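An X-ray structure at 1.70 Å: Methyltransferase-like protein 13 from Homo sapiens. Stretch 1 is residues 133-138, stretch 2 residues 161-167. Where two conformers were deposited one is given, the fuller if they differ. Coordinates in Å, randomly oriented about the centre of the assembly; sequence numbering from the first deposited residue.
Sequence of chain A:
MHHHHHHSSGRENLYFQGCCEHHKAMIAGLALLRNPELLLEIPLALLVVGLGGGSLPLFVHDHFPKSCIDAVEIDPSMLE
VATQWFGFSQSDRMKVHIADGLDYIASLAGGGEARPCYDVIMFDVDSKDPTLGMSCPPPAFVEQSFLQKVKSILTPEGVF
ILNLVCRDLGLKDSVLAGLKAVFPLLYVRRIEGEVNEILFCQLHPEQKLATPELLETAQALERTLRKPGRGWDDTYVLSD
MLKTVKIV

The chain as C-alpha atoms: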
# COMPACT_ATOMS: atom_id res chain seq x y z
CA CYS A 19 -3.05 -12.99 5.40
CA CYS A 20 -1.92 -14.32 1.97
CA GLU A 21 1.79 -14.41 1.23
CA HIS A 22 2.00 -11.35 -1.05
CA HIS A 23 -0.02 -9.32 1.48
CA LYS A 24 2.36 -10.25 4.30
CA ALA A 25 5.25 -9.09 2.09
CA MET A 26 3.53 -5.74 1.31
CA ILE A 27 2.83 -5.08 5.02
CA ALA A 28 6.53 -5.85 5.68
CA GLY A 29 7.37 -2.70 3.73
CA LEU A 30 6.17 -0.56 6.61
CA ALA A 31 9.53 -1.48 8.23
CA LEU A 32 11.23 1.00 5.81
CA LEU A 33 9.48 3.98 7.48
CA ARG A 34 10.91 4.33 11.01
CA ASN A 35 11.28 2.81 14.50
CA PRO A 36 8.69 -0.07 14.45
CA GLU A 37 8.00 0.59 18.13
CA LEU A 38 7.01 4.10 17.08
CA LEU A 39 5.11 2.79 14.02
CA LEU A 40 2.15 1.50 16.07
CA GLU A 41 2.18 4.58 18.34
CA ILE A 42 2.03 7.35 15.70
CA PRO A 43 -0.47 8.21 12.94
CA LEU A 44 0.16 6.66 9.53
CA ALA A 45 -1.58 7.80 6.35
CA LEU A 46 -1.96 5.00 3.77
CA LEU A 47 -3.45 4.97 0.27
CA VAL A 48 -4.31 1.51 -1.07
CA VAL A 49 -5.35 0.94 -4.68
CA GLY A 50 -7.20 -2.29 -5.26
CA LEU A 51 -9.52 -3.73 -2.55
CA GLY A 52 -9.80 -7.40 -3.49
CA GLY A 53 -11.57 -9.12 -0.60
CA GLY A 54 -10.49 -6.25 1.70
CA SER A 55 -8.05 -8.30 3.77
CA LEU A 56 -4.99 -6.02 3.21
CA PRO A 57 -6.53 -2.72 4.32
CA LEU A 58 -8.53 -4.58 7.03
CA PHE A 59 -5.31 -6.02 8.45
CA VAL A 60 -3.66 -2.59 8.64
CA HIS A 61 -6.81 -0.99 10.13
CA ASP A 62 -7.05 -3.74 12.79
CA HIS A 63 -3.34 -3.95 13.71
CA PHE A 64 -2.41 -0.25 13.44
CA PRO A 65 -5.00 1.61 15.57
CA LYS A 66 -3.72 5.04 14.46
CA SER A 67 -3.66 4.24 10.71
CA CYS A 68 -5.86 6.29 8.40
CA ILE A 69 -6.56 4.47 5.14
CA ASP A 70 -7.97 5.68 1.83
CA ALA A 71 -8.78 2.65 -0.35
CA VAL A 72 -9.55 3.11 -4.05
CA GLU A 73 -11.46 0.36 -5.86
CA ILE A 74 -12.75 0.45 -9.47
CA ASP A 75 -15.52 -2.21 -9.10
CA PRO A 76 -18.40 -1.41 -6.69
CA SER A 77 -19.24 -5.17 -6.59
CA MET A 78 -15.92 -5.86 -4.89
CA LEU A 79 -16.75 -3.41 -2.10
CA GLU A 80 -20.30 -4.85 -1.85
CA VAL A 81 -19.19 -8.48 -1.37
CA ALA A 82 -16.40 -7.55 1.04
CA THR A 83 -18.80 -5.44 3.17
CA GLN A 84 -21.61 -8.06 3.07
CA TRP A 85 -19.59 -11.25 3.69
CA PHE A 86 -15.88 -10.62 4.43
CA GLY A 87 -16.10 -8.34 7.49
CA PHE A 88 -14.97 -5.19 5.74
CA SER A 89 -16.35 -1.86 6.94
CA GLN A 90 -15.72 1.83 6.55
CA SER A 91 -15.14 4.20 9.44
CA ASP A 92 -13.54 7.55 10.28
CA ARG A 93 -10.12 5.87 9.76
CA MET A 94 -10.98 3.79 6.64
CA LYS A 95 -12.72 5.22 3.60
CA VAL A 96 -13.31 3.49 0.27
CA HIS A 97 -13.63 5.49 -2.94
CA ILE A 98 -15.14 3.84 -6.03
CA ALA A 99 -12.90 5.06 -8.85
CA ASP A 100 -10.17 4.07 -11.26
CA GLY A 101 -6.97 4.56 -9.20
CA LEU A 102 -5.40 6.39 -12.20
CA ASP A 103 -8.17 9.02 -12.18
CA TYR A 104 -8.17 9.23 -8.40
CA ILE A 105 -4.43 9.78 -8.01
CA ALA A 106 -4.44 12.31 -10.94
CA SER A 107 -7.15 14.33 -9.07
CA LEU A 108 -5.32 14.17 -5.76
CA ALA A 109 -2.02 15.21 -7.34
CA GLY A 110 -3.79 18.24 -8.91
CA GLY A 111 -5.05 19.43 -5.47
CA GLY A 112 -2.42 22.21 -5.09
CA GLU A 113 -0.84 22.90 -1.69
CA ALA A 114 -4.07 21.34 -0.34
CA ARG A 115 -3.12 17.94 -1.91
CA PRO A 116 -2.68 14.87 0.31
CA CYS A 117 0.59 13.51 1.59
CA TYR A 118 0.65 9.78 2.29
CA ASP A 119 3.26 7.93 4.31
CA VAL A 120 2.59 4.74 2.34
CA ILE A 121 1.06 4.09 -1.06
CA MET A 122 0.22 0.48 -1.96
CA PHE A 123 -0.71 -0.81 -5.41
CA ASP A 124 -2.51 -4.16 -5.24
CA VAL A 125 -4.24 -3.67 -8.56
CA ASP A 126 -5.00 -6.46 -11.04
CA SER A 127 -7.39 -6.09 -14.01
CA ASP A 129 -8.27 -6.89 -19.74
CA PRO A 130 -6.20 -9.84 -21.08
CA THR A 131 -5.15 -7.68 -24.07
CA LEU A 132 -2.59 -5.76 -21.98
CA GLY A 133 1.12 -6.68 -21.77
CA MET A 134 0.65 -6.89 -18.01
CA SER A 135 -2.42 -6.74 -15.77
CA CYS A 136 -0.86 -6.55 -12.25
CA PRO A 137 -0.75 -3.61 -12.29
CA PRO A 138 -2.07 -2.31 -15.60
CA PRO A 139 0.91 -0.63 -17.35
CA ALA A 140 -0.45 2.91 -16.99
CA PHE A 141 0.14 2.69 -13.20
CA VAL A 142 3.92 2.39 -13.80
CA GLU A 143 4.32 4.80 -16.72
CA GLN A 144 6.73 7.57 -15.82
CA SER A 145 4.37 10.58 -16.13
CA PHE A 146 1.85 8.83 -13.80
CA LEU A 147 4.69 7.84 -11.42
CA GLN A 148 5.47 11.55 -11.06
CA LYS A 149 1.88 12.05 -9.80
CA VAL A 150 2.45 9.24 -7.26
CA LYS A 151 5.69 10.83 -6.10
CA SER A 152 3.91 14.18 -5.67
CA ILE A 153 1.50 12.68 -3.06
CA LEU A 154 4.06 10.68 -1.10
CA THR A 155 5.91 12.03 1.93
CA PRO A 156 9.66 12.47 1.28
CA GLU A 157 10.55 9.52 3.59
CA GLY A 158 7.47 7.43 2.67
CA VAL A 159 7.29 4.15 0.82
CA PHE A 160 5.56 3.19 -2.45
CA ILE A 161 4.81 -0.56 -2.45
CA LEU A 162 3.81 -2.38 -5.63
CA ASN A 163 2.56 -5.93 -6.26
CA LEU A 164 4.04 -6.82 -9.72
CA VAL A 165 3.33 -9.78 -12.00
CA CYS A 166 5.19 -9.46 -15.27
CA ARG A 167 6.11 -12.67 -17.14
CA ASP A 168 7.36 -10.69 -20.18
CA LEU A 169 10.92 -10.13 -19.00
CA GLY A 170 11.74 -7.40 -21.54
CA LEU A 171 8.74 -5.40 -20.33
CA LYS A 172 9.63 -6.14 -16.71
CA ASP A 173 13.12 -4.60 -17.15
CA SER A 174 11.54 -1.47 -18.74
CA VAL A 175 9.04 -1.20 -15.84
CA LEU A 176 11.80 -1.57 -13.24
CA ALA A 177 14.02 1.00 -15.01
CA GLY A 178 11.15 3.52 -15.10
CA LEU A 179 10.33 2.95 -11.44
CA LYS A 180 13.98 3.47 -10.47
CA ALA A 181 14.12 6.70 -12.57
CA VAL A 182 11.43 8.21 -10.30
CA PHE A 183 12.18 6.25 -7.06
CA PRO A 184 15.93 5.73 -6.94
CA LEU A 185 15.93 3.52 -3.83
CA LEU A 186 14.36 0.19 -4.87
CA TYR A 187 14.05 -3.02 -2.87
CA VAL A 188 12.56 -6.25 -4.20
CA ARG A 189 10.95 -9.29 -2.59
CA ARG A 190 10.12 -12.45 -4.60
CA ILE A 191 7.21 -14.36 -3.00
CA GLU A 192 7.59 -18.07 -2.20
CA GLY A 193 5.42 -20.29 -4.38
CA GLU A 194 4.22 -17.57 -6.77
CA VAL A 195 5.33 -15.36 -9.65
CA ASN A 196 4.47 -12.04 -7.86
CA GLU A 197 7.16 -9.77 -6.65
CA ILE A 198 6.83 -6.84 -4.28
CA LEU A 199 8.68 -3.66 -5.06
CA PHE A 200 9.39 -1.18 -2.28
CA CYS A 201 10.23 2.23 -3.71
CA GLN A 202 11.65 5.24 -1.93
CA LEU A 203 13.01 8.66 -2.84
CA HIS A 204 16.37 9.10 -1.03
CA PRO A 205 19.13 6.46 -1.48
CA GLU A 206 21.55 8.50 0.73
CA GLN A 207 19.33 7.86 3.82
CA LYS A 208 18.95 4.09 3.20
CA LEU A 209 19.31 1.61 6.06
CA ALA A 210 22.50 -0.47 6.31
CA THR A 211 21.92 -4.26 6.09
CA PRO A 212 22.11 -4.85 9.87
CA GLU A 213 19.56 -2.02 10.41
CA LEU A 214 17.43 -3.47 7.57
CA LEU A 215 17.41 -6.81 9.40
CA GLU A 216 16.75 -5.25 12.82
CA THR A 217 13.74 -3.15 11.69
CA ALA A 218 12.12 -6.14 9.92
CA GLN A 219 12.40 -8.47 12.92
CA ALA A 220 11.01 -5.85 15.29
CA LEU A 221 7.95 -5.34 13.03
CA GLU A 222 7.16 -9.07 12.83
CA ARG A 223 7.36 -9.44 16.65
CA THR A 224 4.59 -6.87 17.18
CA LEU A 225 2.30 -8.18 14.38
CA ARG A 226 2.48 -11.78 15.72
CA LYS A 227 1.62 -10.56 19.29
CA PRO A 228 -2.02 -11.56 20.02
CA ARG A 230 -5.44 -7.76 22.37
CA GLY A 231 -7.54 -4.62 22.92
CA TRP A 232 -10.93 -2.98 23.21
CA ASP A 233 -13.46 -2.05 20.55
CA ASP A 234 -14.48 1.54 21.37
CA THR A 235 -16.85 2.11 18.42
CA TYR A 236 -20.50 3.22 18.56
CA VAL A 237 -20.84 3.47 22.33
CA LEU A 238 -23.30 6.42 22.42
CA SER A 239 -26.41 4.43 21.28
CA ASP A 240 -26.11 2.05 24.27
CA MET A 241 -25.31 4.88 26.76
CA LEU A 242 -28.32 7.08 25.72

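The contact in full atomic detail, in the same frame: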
# COMPACT_ATOMS: atom_id res chain seq x y z
N GLY A 133 -0.17 -6.01 -21.95
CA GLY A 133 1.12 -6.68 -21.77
C GLY A 133 1.44 -7.05 -20.33
O GLY A 133 2.44 -7.72 -20.06
N MET A 134 0.61 -6.54 -19.42
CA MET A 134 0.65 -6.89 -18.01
C MET A 134 -0.67 -6.40 -17.42
O MET A 134 -1.27 -5.45 -17.91
CB MET A 134 1.85 -6.24 -17.29
CG MET A 134 1.83 -4.72 -17.34
SD MET A 134 3.38 -3.95 -16.87
CE MET A 134 3.31 -4.15 -15.10
N SER A 135 -1.16 -7.12 -16.42
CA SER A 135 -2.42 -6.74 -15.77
C SER A 135 -2.29 -6.42 -14.27
O SER A 135 -3.23 -5.90 -13.68
CB SER A 135 -3.46 -7.85 -15.97
OG SER A 135 -2.97 -9.07 -15.47
N CYS A 136 -1.12 -6.74 -13.68
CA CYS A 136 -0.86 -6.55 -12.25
C CYS A 136 0.44 -5.78 -12.04
O CYS A 136 1.52 -6.38 -11.97
CB CYS A 136 -0.83 -7.91 -11.58
SG CYS A 136 -0.68 -7.80 -9.78
N PRO A 137 0.41 -4.45 -11.99
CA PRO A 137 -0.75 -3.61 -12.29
C PRO A 137 -0.88 -3.40 -13.80
O PRO A 137 0.05 -3.70 -14.55
CB PRO A 137 -0.35 -2.29 -11.66
CG PRO A 137 1.13 -2.23 -11.86
CD PRO A 137 1.62 -3.64 -11.76
N PRO A 138 -2.01 -2.84 -14.23
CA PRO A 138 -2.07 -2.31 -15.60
C PRO A 138 -0.90 -1.35 -15.88
O PRO A 138 -0.49 -0.60 -14.99
CB PRO A 138 -3.43 -1.59 -15.63
CG PRO A 138 -4.23 -2.27 -14.57
CD PRO A 138 -3.25 -2.57 -13.49
N ILE A 161 4.72 0.89 -2.48
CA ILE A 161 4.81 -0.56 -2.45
C ILE A 161 3.92 -1.08 -3.55
O ILE A 161 2.72 -0.76 -3.58
CB ILE A 161 4.37 -1.13 -1.09
CG1 ILE A 161 5.17 -0.47 0.05
CG2 ILE A 161 4.44 -2.65 -1.10
CD1 ILE A 161 4.72 -0.84 1.45
N LEU A 162 4.49 -1.91 -4.43
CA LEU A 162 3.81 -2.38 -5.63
C LEU A 162 3.83 -3.91 -5.70
O LEU A 162 4.90 -4.49 -5.57
CB LEU A 162 4.59 -1.82 -6.83
CG LEU A 162 4.20 -2.24 -8.24
CD1 LEU A 162 2.84 -1.64 -8.57
CD2 LEU A 162 5.25 -1.79 -9.23
N ASN A 163 2.68 -4.51 -5.95
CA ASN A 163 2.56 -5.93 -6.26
C ASN A 163 2.69 -6.02 -7.78
O ASN A 163 1.85 -5.47 -8.49
CB ASN A 163 1.21 -6.45 -5.79
CG ASN A 163 0.96 -7.90 -6.17
OD1 ASN A 163 1.88 -8.67 -6.40
ND2 ASN A 163 -0.33 -8.29 -6.23
N LEU A 164 3.74 -6.70 -8.27
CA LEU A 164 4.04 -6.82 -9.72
C LEU A 164 4.01 -8.27 -10.20
O LEU A 164 4.67 -9.14 -9.61
CB LEU A 164 5.40 -6.23 -10.02
CG LEU A 164 5.97 -6.27 -11.45
CD1 LEU A 164 5.20 -5.29 -12.32
CD2 LEU A 164 7.44 -5.90 -11.42
N VAL A 165 3.24 -8.52 -11.25
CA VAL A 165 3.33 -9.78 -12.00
C VAL A 165 3.65 -9.39 -13.42
O VAL A 165 2.84 -8.75 -14.08
CB VAL A 165 2.04 -10.58 -11.97
CG1 VAL A 165 2.16 -11.81 -12.90
CG2 VAL A 165 1.69 -11.01 -10.54
N CYS A 166 4.84 -9.74 -13.90
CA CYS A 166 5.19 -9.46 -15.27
C CYS A 166 6.04 -10.60 -15.81
O CYS A 166 7.23 -10.69 -15.50
CB CYS A 166 5.90 -8.12 -15.34
SG CYS A 166 6.10 -7.47 -17.01
N ARG A 167 5.40 -11.53 -16.55
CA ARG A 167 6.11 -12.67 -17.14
C ARG A 167 6.96 -12.30 -18.37
O ARG A 167 7.94 -12.98 -18.66
CB ARG A 167 5.13 -13.80 -17.50
CG ARG A 167 4.48 -14.46 -16.29
CD ARG A 167 3.60 -15.64 -16.69
NE ARG A 167 2.95 -16.22 -15.51
CZ ARG A 167 3.52 -17.07 -14.67
NH1 ARG A 167 4.78 -17.50 -14.84
NH2 ARG A 167 2.83 -17.52 -13.63
O HOH W 1 0.34 -8.99 -15.09

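The peptide bond between Cys136 and Pro137 is cis, and the carbonyl just before that proline makes the one direct hydrogen bond of the contact. Val165 N donates to Cys136 O at 2.8 Å, and the N-H...O angle of 172° is almost straight. The same oxygen also receives a CA-H...O contact from Leu164, with Leu164 CA 3.4 Å from Cys136 O. One carbonyl therefore meets two successive residues of the other stretch.

A water closes a second link. Water 1 accepts from Ser135 N and donates to Val165 O, both at 2.7 Å. Val165 O thus reaches the first stretch through solvent, while Val165 N reaches it directly. Cys136 O and Val165 O lie 3.4 Å apart, but both are acceptors and do not bond.

The side chains pack around this backbone link. Cys136 has the largest area covered by the other stretch, and its CB points toward that stretch. Its CB lies 3.9 Å from Val165 CB. Its SG lies 3.6 Å from Asn163 ND2; that amide is hydrogen-bonded elsewhere in the structure.

Pro137 follows with its ring against two leucines. Pro137 CG is 3.8 Å from Leu162 CD1, and Pro137 CD is 4.0 Å from Leu164 CD1. The CB of Leu164 points away from the first stretch, yet the end of its side chain comes nearer. Leu164 CD1 also meets Met134 CE at 3.5 Å, so this one methyl touches both Pro137 and Met134.

Met134 points its CB toward the second stretch. With chi1 p, chi2 t and chi3 m, its chain ends at Leu164. Nearer the backbone, Met134 CB lies 4.4 Å from Cys166 SG, a looser apolar contact.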